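PDB 3KEB: probable thiol peroxidase from Chromobacterium violaceum, which probably reduces peroxides as a thiol-dependent peroxidase of the redoxin family, within the thioredoxin-like superfamily. Local coordinates for residues G19-K24 and S152-N157; S30-D35 and T113-D118; H48-I53 and A143-V148. All coordinates share one frame; numbering follows the deposited sequence. Where two conformers were deposited one is given.

Contact 1: residues G19-K24 and S152-N157; sequences GDFPRK and SERLAN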
ATOM      1  N   GLY A  19      -4.670 -16.478 -10.595  1.00 14.43           N
ATOM      2  CA  GLY A  19      -4.106 -17.345  -9.573  1.00 15.90           C
ATOM      3  C   GLY A  19      -5.095 -18.415  -9.169  1.00 16.57           C
ATOM      4  O   GLY A  19      -6.242 -18.396  -9.586  1.00 18.63           O
ATOM      5  N   ASP A  20      -4.672 -19.300  -8.280  1.00 18.16           N
ATOM      6  CA  ASP A  20      -5.485 -20.423  -7.804  1.00 18.11           C
ATOM      7  C   ASP A  20      -6.102 -20.059  -6.450  1.00 16.40           C
ATOM      8  O   ASP A  20      -5.447 -20.046  -5.418  1.00 16.12           O
ATOM      9  CB  ASP A  20      -4.610 -21.652  -7.614  1.00 20.17           C
ATOM     10  CG  ASP A  20      -4.079 -22.218  -8.946  1.00 23.54           C
ATOM     11  OD1 ASP A  20      -4.662 -21.925 -10.017  1.00 26.52           O
ATOM     12  OD2 ASP A  20      -3.104 -22.994  -8.906  1.00 30.94           O
ATOM     13  N   PHE A  21      -7.380 -19.821  -6.471  1.00 15.84           N
ATOM     14  CA  PHE A  21      -8.094 -19.387  -5.272  1.00 14.49           C
ATOM     15  C   PHE A  21      -8.362 -20.639  -4.438  1.00 13.81           C
ATOM     16  O   PHE A  21      -8.762 -21.684  -5.009  1.00 14.07           O
ATOM     17  CB  PHE A  21      -9.392 -18.717  -5.703  1.00 14.84           C
ATOM     18  CG  PHE A  21     -10.217 -18.182  -4.536  1.00 11.88           C
ATOM     19  CD1 PHE A  21      -9.743 -17.184  -3.770  1.00 15.68           C
ATOM     20  CD2 PHE A  21     -11.483 -18.676  -4.291  1.00 13.23           C
ATOM     21  CE1 PHE A  21     -10.490 -16.690  -2.744  1.00 12.63           C
ATOM     22  CE2 PHE A  21     -12.248 -18.198  -3.262  1.00 15.61           C
ATOM     23  CZ  PHE A  21     -11.746 -17.205  -2.485  1.00 14.42           C
ATOM     24  N   PRO A  22      -8.059 -20.602  -3.130  1.00 13.62           N
ATOM     25  CA  PRO A  22      -8.293 -21.806  -2.290  1.00 14.35           C
ATOM     26  C   PRO A  22      -9.743 -22.266  -2.269  1.00 14.98           C
ATOM     27  O   PRO A  22     -10.686 -21.442  -2.317  1.00 14.63           O
ATOM     28  CB  PRO A  22      -7.849 -21.377  -0.898  1.00 14.12           C
ATOM     29  CG  PRO A  22      -6.864 -20.283  -1.156  1.00 13.61           C
ATOM     30  CD  PRO A  22      -7.436 -19.529  -2.332  1.00 14.59           C
ATOM     31  N   ARG A  23      -9.895 -23.581  -2.227  1.00 15.01           N
ATOM     32  CA  ARG A  23     -11.206 -24.233  -2.275  0.60 16.25           C
ATOM     33  C   ARG A  23     -11.463 -25.037  -1.023  1.00 15.30           C
ATOM     34  O   ARG A  23     -10.529 -25.388  -0.295  1.00 14.36           O
ATOM     35  CB  ARG A  23     -11.290 -25.182  -3.466  0.60 16.92           C
ATOM     36  CG  ARG A  23     -11.300 -24.469  -4.800  0.60 21.37           C
ATOM     37  CD  ARG A  23     -11.650 -25.443  -5.935  0.60 25.39           C
ATOM     38  NE  ARG A  23     -10.763 -25.233  -7.065  0.60 27.51           N
ATOM     39  CZ  ARG A  23     -10.593 -26.108  -8.048  0.60 29.39           C
ATOM     40  NH1 ARG A  23     -11.277 -27.240  -8.062  0.60 26.06           N
ATOM     41  NH2 ARG A  23      -9.747 -25.828  -9.028  0.60 30.52           N
ATOM     42  N   LYS A  24     -12.736 -25.347  -0.793  1.00 15.45           N
ATOM     43  CA  LYS A  24     -13.158 -26.202   0.304  1.00 16.22           C
ATOM     44  C   LYS A  24     -12.283 -27.454   0.338  1.00 15.80           C
ATOM     45  O   LYS A  24     -12.113 -28.122  -0.696  1.00 15.66           O
ATOM     46  CB  LYS A  24     -14.638 -26.609   0.112  1.00 17.21           C
ATOM     47  CG  LYS A  24     -15.085 -27.647   1.121  1.00 21.10           C
ATOM     48  CD  LYS A  24     -16.595 -27.559   1.543  1.00 25.58           C
ATOM     49  CE  LYS A  24     -16.765 -27.913   3.091  1.00 26.99           C
ATOM     50  NZ  LYS A  24     -17.569 -26.967   4.046  1.00 19.77           N
ATOM     51  N   SER A 152     -15.173 -20.736   0.567  1.00 11.69           N
ATOM     52  CA  SER A 152     -14.427 -19.629  -0.048  1.00 12.75           C
ATOM     53  C   SER A 152     -15.268 -18.988  -1.168  1.00 12.70           C
ATOM     54  O   SER A 152     -15.988 -19.685  -1.865  1.00 12.69           O
ATOM     55  CB  SER A 152     -13.022 -20.080  -0.555  1.00 13.60           C
ATOM     56  OG  SER A 152     -13.102 -20.986  -1.648  1.00 14.54           O
ATOM     57  N   GLU A 153     -15.154 -17.679  -1.362  1.00 11.51           N
ATOM     58  CA  GLU A 153     -15.907 -17.003  -2.385  1.00 12.46           C
ATOM     59  C   GLU A 153     -15.123 -15.777  -2.799  1.00 13.45           C
ATOM     60  O   GLU A 153     -14.653 -14.999  -1.960  1.00 13.27           O
ATOM     61  CB  GLU A 153     -17.278 -16.589  -1.806  1.00 14.44           C
ATOM     62  CG  GLU A 153     -18.151 -15.743  -2.739  1.00 17.82           C
ATOM     63  CD  GLU A 153     -19.343 -15.090  -2.026  1.00 21.15           C
ATOM     64  OE1 GLU A 153     -19.459 -15.124  -0.778  1.00 18.77           O
ATOM     65  OE2 GLU A 153     -20.174 -14.553  -2.743  1.00 20.37           O
ATOM     66  N   ARG A 154     -15.044 -15.554  -4.097  1.00 12.60           N
ATOM     67  CA  ARG A 154     -14.596 -14.255  -4.614  1.00 13.32           C
ATOM     68  C   ARG A 154     -15.757 -13.491  -5.134  1.00 13.24           C
ATOM     69  O   ARG A 154     -16.646 -14.062  -5.743  1.00 13.77           O
ATOM     70  CB  ARG A 154     -13.633 -14.483  -5.757  1.00 11.19           C
ATOM     71  CG  ARG A 154     -12.424 -15.022  -5.272  1.00 15.44           C
ATOM     72  CD  ARG A 154     -11.448 -15.217  -6.377  1.00 10.48           C
ATOM     73  NE  ARG A 154     -11.784 -16.372  -7.223  1.00 13.48           N
ATOM     74  CZ  ARG A 154     -11.011 -16.845  -8.198  1.00 12.40           C
ATOM     75  NH1 ARG A 154      -9.873 -16.267  -8.485  1.00 16.52           N
ATOM     76  NH2 ARG A 154     -11.392 -17.905  -8.947  1.00 15.33           N
ATOM     77  N   LEU A 155     -15.814 -12.208  -4.820  1.00 12.77           N
ATOM     78  CA  LEU A 155     -16.851 -11.379  -5.326  1.00 13.24           C
ATOM     79  C   LEU A 155     -16.707 -11.166  -6.829  1.00 12.53           C
ATOM     80  O   LEU A 155     -15.626 -10.830  -7.311  1.00 12.11           O
ATOM     81  CB  LEU A 155     -16.833 -10.000  -4.620  1.00 14.33           C
ATOM     82  CG  LEU A 155     -17.142  -9.926  -3.146  1.00 16.93           C
ATOM     83  CD1 LEU A 155     -17.231  -8.383  -2.762  1.00 16.11           C
ATOM     84  CD2 LEU A 155     -18.429 -10.714  -2.865  1.00 16.38           C
ATOM     85  N   ALA A 156     -17.814 -11.298  -7.546  1.00 12.77           N
ATOM     86  CA  ALA A 156     -17.870 -10.994  -8.971  1.00 13.01           C
ATOM     87  C   ALA A 156     -18.066  -9.508  -9.304  1.00 12.52           C
ATOM     88  O   ALA A 156     -17.891  -9.124 -10.449  1.00 13.12           O
ATOM     89  CB  ALA A 156     -18.933 -11.875  -9.693  1.00 14.06           C
ATOM     90  N   ASN A 157     -18.425  -8.709  -8.299  1.00 13.18           N
ATOM     91  CA  ASN A 157     -18.658  -7.272  -8.444  1.00 13.42           C
ATOM     92  C   ASN A 157     -18.240  -6.624  -7.132  1.00 12.91           C
ATOM     93  O   ASN A 157     -18.588  -7.146  -6.085  1.00 12.23           O
ATOM     94  CB  ASN A 157     -20.133  -6.946  -8.725  1.00 13.07           C
ATOM     95  CG  ASN A 157     -20.361  -5.480  -9.064  1.00 14.81           C
ATOM     96  OD1 ASN A 157     -20.078  -4.601  -8.261  1.00 14.97           O
ATOM     97  ND2 ASN A 157     -20.910  -5.208 -10.250  1.00 14.42           N
TER
HETATM   98  O   HOH W   1      -8.078 -17.013 -11.045  1.00 13.87           O
HETATM   99  O   HOH W   2      -8.807 -19.960  -9.139  1.00 32.57           O

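Contact 2: residues S30-D35 and T113-D118; sequences SFMLVD and TLRGRD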
ATOM      1  N   SER A  30       0.597 -20.815   2.676  1.00 15.04           N
ATOM      2  CA  SER A  30       1.371 -20.059   3.612  1.00 16.69           C
ATOM      3  C   SER A  30       1.428 -18.631   3.128  1.00 16.23           C
ATOM      4  O   SER A  30       1.256 -18.345   1.942  1.00 16.65           O
ATOM      5  CB  SER A  30       2.774 -20.634   3.761  1.00 17.23           C
ATOM      6  OG  SER A  30       3.443 -20.497   2.526  1.00 21.00           O
ATOM      7  N   PHE A  31       1.602 -17.714   4.052  1.00 17.12           N
ATOM      8  CA  PHE A  31       1.840 -16.325   3.683  1.00 17.18           C
ATOM      9  C   PHE A  31       2.868 -15.699   4.621  1.00 18.15           C
ATOM     10  O   PHE A  31       3.054 -16.170   5.760  1.00 18.54           O
ATOM     11  CB  PHE A  31       0.511 -15.521   3.588  1.00 16.64           C
ATOM     12  CG  PHE A  31      -0.309 -15.435   4.856  1.00 16.36           C
ATOM     13  CD1 PHE A  31      -1.595 -16.016   4.892  1.00 19.22           C
ATOM     14  CD2 PHE A  31       0.107 -14.698   5.964  1.00 16.17           C
ATOM     15  CE1 PHE A  31      -2.384 -15.906   6.009  1.00 19.72           C
ATOM     16  CE2 PHE A  31      -0.679 -14.608   7.136  1.00 17.72           C
ATOM     17  CZ  PHE A  31      -1.933 -15.179   7.151  1.00 19.96           C
HETATM   18  N   MSE A  32       3.526 -14.660   4.121  1.00 19.24           N
HETATM   19  CA  MSE A  32       4.466 -13.824   4.880  0.60 19.94           C
HETATM   20  C   MSE A  32       4.032 -12.388   4.654  1.00 19.36           C
HETATM   21  O   MSE A  32       4.392 -11.821   3.627  1.00 19.64           O
HETATM   22  CB  MSE A  32       5.878 -13.969   4.308  0.60 21.11           C
HETATM   23  CG  MSE A  32       6.485 -15.344   4.485  0.60 26.12           C
HETATM   24 SE   MSE A  32       8.277 -15.545   3.671  0.36 36.41          SE
HETATM   25  CE  MSE A  32       7.990 -14.665   1.928  0.60 31.47           C
ATOM     26  N   LEU A  33       3.238 -11.819   5.556  1.00 16.96           N
ATOM     27  CA  LEU A  33       2.676 -10.498   5.397  1.00 15.40           C
ATOM     28  C   LEU A  33       3.212  -9.589   6.498  1.00 14.87           C
ATOM     29  O   LEU A  33       4.043 -10.024   7.289  1.00 14.36           O
ATOM     30  CB  LEU A  33       1.128 -10.568   5.448  1.00 15.40           C
ATOM     31  CG  LEU A  33       0.555 -11.398   4.286  1.00 15.46           C
ATOM     32  CD1 LEU A  33      -0.933 -11.562   4.461  1.00 18.00           C
ATOM     33  CD2 LEU A  33       0.879 -10.736   2.933  1.00 18.45           C
ATOM     34  N   VAL A  34       2.756  -8.334   6.523  1.00 13.54           N
ATOM     35  CA  VAL A  34       3.144  -7.436   7.592  0.60 13.29           C
ATOM     36  C   VAL A  34       1.905  -6.741   8.109  1.00 12.87           C
ATOM     37  O   VAL A  34       1.052  -6.301   7.373  1.00 14.01           O
ATOM     38  CB  VAL A  34       4.249  -6.450   7.153  0.60 14.09           C
ATOM     39  CG1 VAL A  34       3.871  -5.798   5.899  0.60 13.03           C
ATOM     40  CG2 VAL A  34       4.534  -5.419   8.244  0.60 11.15           C
ATOM     41  N   ASP A  35       1.759  -6.700   9.412  1.00 12.62           N
ATOM     42  CA  ASP A  35       0.560  -6.121  10.018  1.00 13.71           C
ATOM     43  C   ASP A  35       0.658  -4.622  10.221  1.00 13.26           C
ATOM     44  O   ASP A  35       1.661  -4.005   9.914  1.00 12.27           O
ATOM     45  CB  ASP A  35       0.214  -6.846  11.326  1.00 15.03           C
ATOM     46  CG  ASP A  35       1.162  -6.550  12.480  1.00 18.33           C
ATOM     47  OD1 ASP A  35       1.903  -5.521  12.554  1.00 16.31           O
ATOM     48  OD2 ASP A  35       1.125  -7.408  13.438  1.00 25.58           O
ATOM     49  N   THR A 113       0.152  -6.523   2.028  1.00 13.27           N
ATOM     50  CA  THR A 113       0.923  -7.349   1.121  1.00 15.23           C
ATOM     51  C   THR A 113       2.219  -6.694   0.683  1.00 17.75           C
ATOM     52  O   THR A 113       2.918  -7.217  -0.225  1.00 19.43           O
ATOM     53  CB  THR A 113       0.134  -7.703  -0.117  1.00 13.73           C
ATOM     54  OG1 THR A 113      -0.223  -6.522  -0.825  1.00 12.66           O
ATOM     55  CG2 THR A 113      -1.175  -8.461   0.260  1.00 11.75           C
ATOM     56  N   LEU A 114       2.601  -5.579   1.295  1.00 20.03           N
ATOM     57  CA  LEU A 114       3.834  -4.943   0.778  1.00 22.63           C
ATOM     58  C   LEU A 114       5.092  -5.829   0.944  1.00 24.44           C
ATOM     59  O   LEU A 114       5.933  -5.783   0.107  1.00 26.99           O
ATOM     60  CB  LEU A 114       4.039  -3.507   1.293  1.00 23.03           C
ATOM     61  CG  LEU A 114       4.961  -3.340   2.447  1.00 19.86           C
ATOM     62  CD1 LEU A 114       5.212  -1.883   2.864  1.00 12.94           C
ATOM     63  CD2 LEU A 114       4.301  -4.142   3.548  1.00 20.43           C
ATOM     64  N   ARG A 115       5.206  -6.653   1.980  1.00 27.73           N
ATOM     65  CA  ARG A 115       6.468  -7.391   2.184  0.60 29.37           C
ATOM     66  C   ARG A 115       6.629  -8.454   1.094  1.00 29.76           C
ATOM     67  O   ARG A 115       7.756  -8.845   0.753  1.00 31.08           O
ATOM     68  CB  ARG A 115       6.576  -7.938   3.626  0.60 30.29           C
ATOM     69  CG  ARG A 115       7.567  -9.069   3.864  0.60 32.69           C
ATOM     70  CD  ARG A 115       8.977  -8.642   3.612  0.60 34.75           C
ATOM     71  NE  ARG A 115       9.741  -9.760   3.078  0.60 37.17           N
ATOM     72  CZ  ARG A 115      10.368 -10.669   3.809  0.60 38.50           C
ATOM     73  NH1 ARG A 115      10.366 -10.603   5.135  0.60 38.57           N
ATOM     74  NH2 ARG A 115      11.020 -11.650   3.198  0.60 40.30           N
ATOM     75  N   GLY A 116       5.534  -8.887   0.494  0.60 30.05           N
ATOM     76  CA  GLY A 116       5.632  -9.754  -0.666  0.60 30.67           C
ATOM     77  C   GLY A 116       4.320  -9.817  -1.413  0.60 30.75           C
ATOM     78  O   GLY A 116       3.385 -10.481  -0.981  0.60 30.36           O
ATOM     79  N   ARG A 117       4.271  -9.136  -2.555  1.00 31.47           N
ATOM     80  CA  ARG A 117       3.031  -9.052  -3.304  1.00 31.57           C
ATOM     81  C   ARG A 117       2.633 -10.403  -3.959  1.00 31.20           C
ATOM     82  O   ARG A 117       1.504 -10.540  -4.388  1.00 31.72           O
ATOM     83  CB  ARG A 117       3.127  -7.942  -4.342  1.00 32.74           C
ATOM     84  CG  ARG A 117       3.489  -6.525  -3.762  1.00 33.87           C
ATOM     85  CD  ARG A 117       2.325  -5.826  -2.978  1.00 36.74           C
ATOM     86  NE  ARG A 117       2.563  -4.374  -2.887  1.00 38.21           N
ATOM     87  CZ  ARG A 117       2.085  -3.538  -1.955  1.00 37.12           C
ATOM     88  NH1 ARG A 117       2.369  -2.241  -2.040  1.00 30.75           N
ATOM     89  NH2 ARG A 117       1.305  -3.980  -0.959  1.00 38.87           N
ATOM     90  N   ASP A 118       3.557 -11.383  -4.038  1.00 29.34           N
ATOM     91  CA  ASP A 118       3.247 -12.744  -4.533  1.00 27.10           C
ATOM     92  C   ASP A 118       2.157 -13.538  -3.716  1.00 23.67           C
ATOM     93  O   ASP A 118       1.628 -14.594  -4.153  1.00 21.55           O
ATOM     94  CB  ASP A 118       4.512 -13.548  -4.543  1.00 29.32           C
ATOM     95  CG  ASP A 118       4.825 -14.081  -3.198  1.00 33.80           C
ATOM     96  OD1 ASP A 118       4.947 -13.269  -2.241  1.00 41.56           O
ATOM     97  OD2 ASP A 118       4.906 -15.325  -3.093  1.00 44.78           O
TER

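Contact 3: residues H48-I53 and A143-V148; sequences HTPKLI and ADAANV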
ATOM      1  N   HIS A  48      -4.077 -21.957  16.563  1.00 22.46           N
ATOM      2  CA  HIS A  48      -5.167 -22.493  17.352  1.00 21.57           C
ATOM      3  C   HIS A  48      -6.427 -21.630  17.330  1.00 19.38           C
ATOM      4  O   HIS A  48      -7.080 -21.451  18.367  1.00 19.16           O
ATOM      5  CB  HIS A  48      -4.682 -22.761  18.786  1.00 22.54           C
ATOM      6  CG  HIS A  48      -3.497 -23.690  18.843  1.00 27.17           C
ATOM      7  ND1 HIS A  48      -2.205 -23.243  19.068  1.00 31.26           N
ATOM      8  CD2 HIS A  48      -3.411 -25.032  18.688  1.00 31.38           C
ATOM      9  CE1 HIS A  48      -1.383 -24.280  19.082  1.00 32.08           C
ATOM     10  NE2 HIS A  48      -2.089 -25.376  18.863  1.00 33.06           N
ATOM     11  N   THR A  49      -6.773 -21.083  16.168  1.00 15.50           N
ATOM     12  CA  THR A  49      -8.056 -20.438  16.030  1.00 14.51           C
ATOM     13  C   THR A  49      -8.616 -20.604  14.643  1.00 13.39           C
ATOM     14  O   THR A  49      -7.865 -20.578  13.650  1.00 13.82           O
ATOM     15  CB  THR A  49      -8.015 -18.891  16.382  1.00 14.44           C
ATOM     16  OG1 THR A  49      -9.343 -18.364  16.283  1.00 17.02           O
ATOM     17  CG2 THR A  49      -7.110 -18.115  15.436  1.00 16.13           C
ATOM     18  N   PRO A  50      -9.931 -20.783  14.550  1.00 12.94           N
ATOM     19  CA  PRO A  50     -10.529 -20.699  13.242  1.00 13.61           C
ATOM     20  C   PRO A  50     -10.474 -19.255  12.809  1.00 13.49           C
ATOM     21  O   PRO A  50     -10.323 -18.372  13.642  1.00 12.89           O
ATOM     22  CB  PRO A  50     -11.972 -21.160  13.446  1.00 14.17           C
ATOM     23  CG  PRO A  50     -12.197 -21.186  14.926  1.00 15.79           C
ATOM     24  CD  PRO A  50     -10.903 -21.111  15.616  1.00 13.89           C
ATOM     25  N   LYS A  51     -10.564 -19.052  11.516  1.00 14.39           N
ATOM     26  CA  LYS A  51     -10.505 -17.698  10.967  1.00 14.67           C
ATOM     27  C   LYS A  51     -11.250 -17.454   9.741  1.00 13.78           C
ATOM     28  O   LYS A  51     -11.577 -18.358   8.995  1.00 12.89           O
ATOM     29  CB  LYS A  51      -9.086 -17.280  10.751  1.00 17.90           C
ATOM     30  CG  LYS A  51      -8.247 -18.204   9.976  1.00 17.72           C
ATOM     31  CD  LYS A  51      -7.073 -18.310  10.841  1.00 23.01           C
ATOM     32  CE  LYS A  51      -6.129 -19.317  10.465  1.00 26.63           C
ATOM     33  NZ  LYS A  51      -5.541 -19.930  11.796  1.00 23.04           N
ATOM     34  N   LEU A  52     -11.552 -16.181   9.570  1.00 13.03           N
ATOM     35  CA  LEU A  52     -12.290 -15.661   8.429  1.00 12.90           C
ATOM     36  C   LEU A  52     -11.316 -14.666   7.778  1.00 14.54           C
ATOM     37  O   LEU A  52     -11.028 -13.598   8.334  1.00 14.36           O
ATOM     38  CB  LEU A  52     -13.576 -14.963   8.910  1.00 13.47           C
ATOM     39  CG  LEU A  52     -14.587 -14.708   7.809  1.00 13.54           C
ATOM     40  CD1 LEU A  52     -15.073 -16.015   7.036  1.00 13.24           C
ATOM     41  CD2 LEU A  52     -15.824 -13.987   8.388  1.00 14.69           C
ATOM     42  N   ILE A  53     -10.726 -15.086   6.674  1.00 14.08           N
ATOM     43  CA  ILE A  53      -9.812 -14.217   5.894  1.00 15.11           C
ATOM     44  C   ILE A  53     -10.607 -13.440   4.836  1.00 14.43           C
ATOM     45  O   ILE A  53     -11.463 -13.994   4.166  1.00 15.22           O
ATOM     46  CB  ILE A  53      -8.699 -15.035   5.248  1.00 14.69           C
ATOM     47  CG1 ILE A  53      -7.827 -15.697   6.328  1.00 16.94           C
ATOM     48  CG2 ILE A  53      -7.847 -14.184   4.278  1.00 15.32           C
ATOM     49  CD1 ILE A  53      -6.874 -16.613   5.793  1.00 18.00           C
ATOM     50  N   ALA A 143     -11.777 -20.719   7.358  1.00 12.73           N
ATOM     51  CA  ALA A 143     -10.856 -21.856   7.651  1.00 12.50           C
ATOM     52  C   ALA A 143     -10.937 -22.210   9.117  1.00 13.52           C
ATOM     53  O   ALA A 143     -11.168 -21.336   9.981  1.00 12.94           O
ATOM     54  CB  ALA A 143      -9.400 -21.525   7.272  1.00 12.53           C
ATOM     55  N   ASP A 144     -10.809 -23.492   9.410  1.00 13.09           N
ATOM     56  CA  ASP A 144     -10.779 -23.935  10.799  1.00 13.52           C
ATOM     57  C   ASP A 144      -9.404 -23.738  11.452  1.00 12.55           C
ATOM     58  O   ASP A 144      -8.485 -23.190  10.843  1.00 12.92           O
ATOM     59  CB  ASP A 144     -11.281 -25.368  10.911  1.00 13.13           C
ATOM     60  CG  ASP A 144     -10.450 -26.370  10.156  1.00 15.07           C
ATOM     61  OD1 ASP A 144      -9.235 -26.149   9.958  1.00 14.51           O
ATOM     62  OD2 ASP A 144     -11.053 -27.427   9.802  1.00 14.62           O
ATOM     63  N   ALA A 145      -9.235 -24.227  12.672  1.00 13.07           N
ATOM     64  CA  ALA A 145      -8.009 -23.992  13.395  1.00 13.62           C
ATOM     65  C   ALA A 145      -6.839 -24.795  12.807  1.00 15.02           C
ATOM     66  O   ALA A 145      -5.678 -24.421  13.017  1.00 15.25           O
ATOM     67  CB  ALA A 145      -8.184 -24.314  14.875  1.00 15.01           C
ATOM     68  N   ALA A 146      -7.147 -25.840  12.014  1.00 13.63           N
ATOM     69  CA  ALA A 146      -6.137 -26.582  11.258  1.00 13.66           C
ATOM     70  C   ALA A 146      -5.778 -25.925   9.904  1.00 13.02           C
ATOM     71  O   ALA A 146      -5.014 -26.493   9.105  1.00 12.92           O
ATOM     72  CB  ALA A 146      -6.661 -28.061  11.007  1.00 13.70           C
ATOM     73  N   ASN A 147      -6.347 -24.762   9.646  1.00 12.83           N
ATOM     74  CA  ASN A 147      -6.222 -24.024   8.386  1.00 12.87           C
ATOM     75  C   ASN A 147      -6.758 -24.758   7.170  1.00 12.99           C
ATOM     76  O   ASN A 147      -6.352 -24.513   6.060  1.00 13.73           O
ATOM     77  CB  ASN A 147      -4.787 -23.517   8.169  1.00 13.32           C
ATOM     78  CG  ASN A 147      -4.356 -22.568   9.274  1.00 13.81           C
ATOM     79  OD1 ASN A 147      -5.177 -21.707   9.773  1.00 15.79           O
ATOM     80  ND2 ASN A 147      -3.142 -22.746   9.741  1.00 12.83           N
ATOM     81  N   VAL A 148      -7.745 -25.619   7.389  1.00 11.95           N
ATOM     82  CA  VAL A 148      -8.484 -26.222   6.295  1.00 11.18           C
ATOM     83  C   VAL A 148      -9.652 -25.334   5.936  1.00 10.13           C
ATOM     84  O   VAL A 148     -10.403 -24.863   6.817  1.00 10.51           O
ATOM     85  CB  VAL A 148      -8.962 -27.641   6.663  1.00 10.53           C
ATOM     86  CG1 VAL A 148      -9.951 -28.142   5.643  1.00  9.40           C
ATOM     87  CG2 VAL A 148      -7.764 -28.547   6.755  1.00 11.46           C
TER
HETATM   88  O   HOH W   3      -4.918 -22.154  13.923  1.00 25.96           O
HETATM   89  O   HOH W   4      -2.411 -21.078  12.053  1.00 26.52           O

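Contact 1: residues G19-K24 and S152-N157
F21 and R154 lie flat against each other. The phenyl ring and the guanidinium plane are only 6° apart. The two side chains slide past each other in opposite directions, so each flat group meets the other's stem. R154 CG sits over the middle of the F21 ring, 3.5 Å from its centroid and 8° off the ring normal, a CH-pi contact. At the other end of the overlap, F21 CB lies 3.5 Å from R154 CZ, over the centre of the guanidinium. F21 has CG anti to the backbone N (chi1 -178°), which sets CG beside R154 NE and CD. The R154 chain bends at chi3, which places NE close to F21 CG. The edge of the same ring faces the S152-E153 peptide, with E153 N near the ring plane.

S152 OG makes the direct hydrogen bond across the contact. It donates to P22 O at a short 2.5 Å. Two waters fill in near the guanidinium. One lies within hydrogen-bonding distance of G19 O and accepts from R154 NH1. The other joins G19 O to F21 N. R154 NH1 also bonds G124 O, and F6 makes a cation-pi contact with R154. F21 reaches further, onto A139 and I141 of strand 139-143. The loop between strands 13-16 and 32-35 is thus laid over strand 149-154, which within this chain is the outermost strand on its side of the mixed sheet of a thioredoxin-like fold.

Contact 2: residues S30-D35 and T113-D118
R115 meets V34 and M32 of segment 30-35. Its CB starts the contact, 4.1 Å from V34 CG1, and the two side chains cross at about a right angle. CG is anti to the backbone N (chi1 161°) and comes 4.2 Å from the carbonyl oxygen M32 O. The chain then bends at chi2 and chi3. At the tip, NH2 stands 4.5 Å from CE of M32, a selenomethionine. R115, V34 and M32 were each modelled in two conformers, so this path is less certain than the rest.

L33 and T113 pack more simply. They lie side by side and point the same way, with L33 CD2 3.8 Å from T113 CA. I88 lies against both side chains, as does F119 of helix 119-122.

The loop 113-118 holds its own shape. R117 NH2 donates to T113 OG1 at 3.0 Å, with the acceptor 15° out of the guanidinium plane. L114 CA lies over the same guanidinium, toward its rim. L114 N is bonded to S112 OG. S133 of the second subunit packs on L114 and R115.

No hydrogen bond crosses between the two segments. Their contact is mainly van der Waals, even where R115 CG nears M32 O. The bonds of R117 to T113 and of L114 to S112 stay on the loop's side, and V34 is tied in next door by its backbone bond to S112.

Contact 3: residues H48-I53 and A143-V148
K51 and A143 form an antiparallel hydrogen-bonded pair where strand 51-55 meets strand 139-143. The segment 143-148 then turns into the beta hairpin that leads to strand 149-154 of the thioredoxin-like sheet. Both bonds of the pair are nearly straight. K51 N donates to A143 O at 2.8 Å (168° at the hydrogen), and A143 N donates to K51 O at 2.9 Å (175°). Toward strand 84-89, the backbones of P50 and L52 bond to K84, and L52 also to I86.

The hairpin closes with a type I turn from D144 to N147. N147 N bonds D144 O, and D144 N bonds V148 O. N147 takes the left-handed conformation of a G1 bulge. The D144 carboxylate serves the same turn. Its OD1 accepts V148 N from above the carboxylate plane at 3.0 Å, and weakly A146 N, while OD2 is bonded to H150 NE2.

Several polar groups of 48-51 also have partners. T49 OG1 donates to P50 O at 2.8 Å, on a lone pair in the carbonyl plane. The ammonium of K51 bends back to T49 O at 3.0 Å and also bonds F46 O. A water accepts from N147 ND2 and, weakly, from K51 NZ. Another accepts from T49 N and lies close to A145 O. A145 CB packs beside the T49 backbone and P50 CD. Beside it, A145 CA approaches T49 O at 3.4 Å in a CA-H...O contact, with 159° at the hydrogen.

From the N terminus, the chain first passes 19-24, which meets 152-157 much later in the chain. Contact 1 closes the longest loop and holds both other contacts inside it. Residues 30-35 come next and meet 113-118. Residues 48-53 follow and meet 143-148. Contacts 2 and 3 cross, since their segments alternate along the chain. All three reach the same mixed sheet. Contact 2 joins strand 32-35 to the loop after strand 109-112. Contact 3 pairs strand 51-55 with the end of strand 139-143, where the hairpin begins. Contact 1 lays the early loop on strand 149-154. The centres of contacts 1 and 2 are about 19 Å apart.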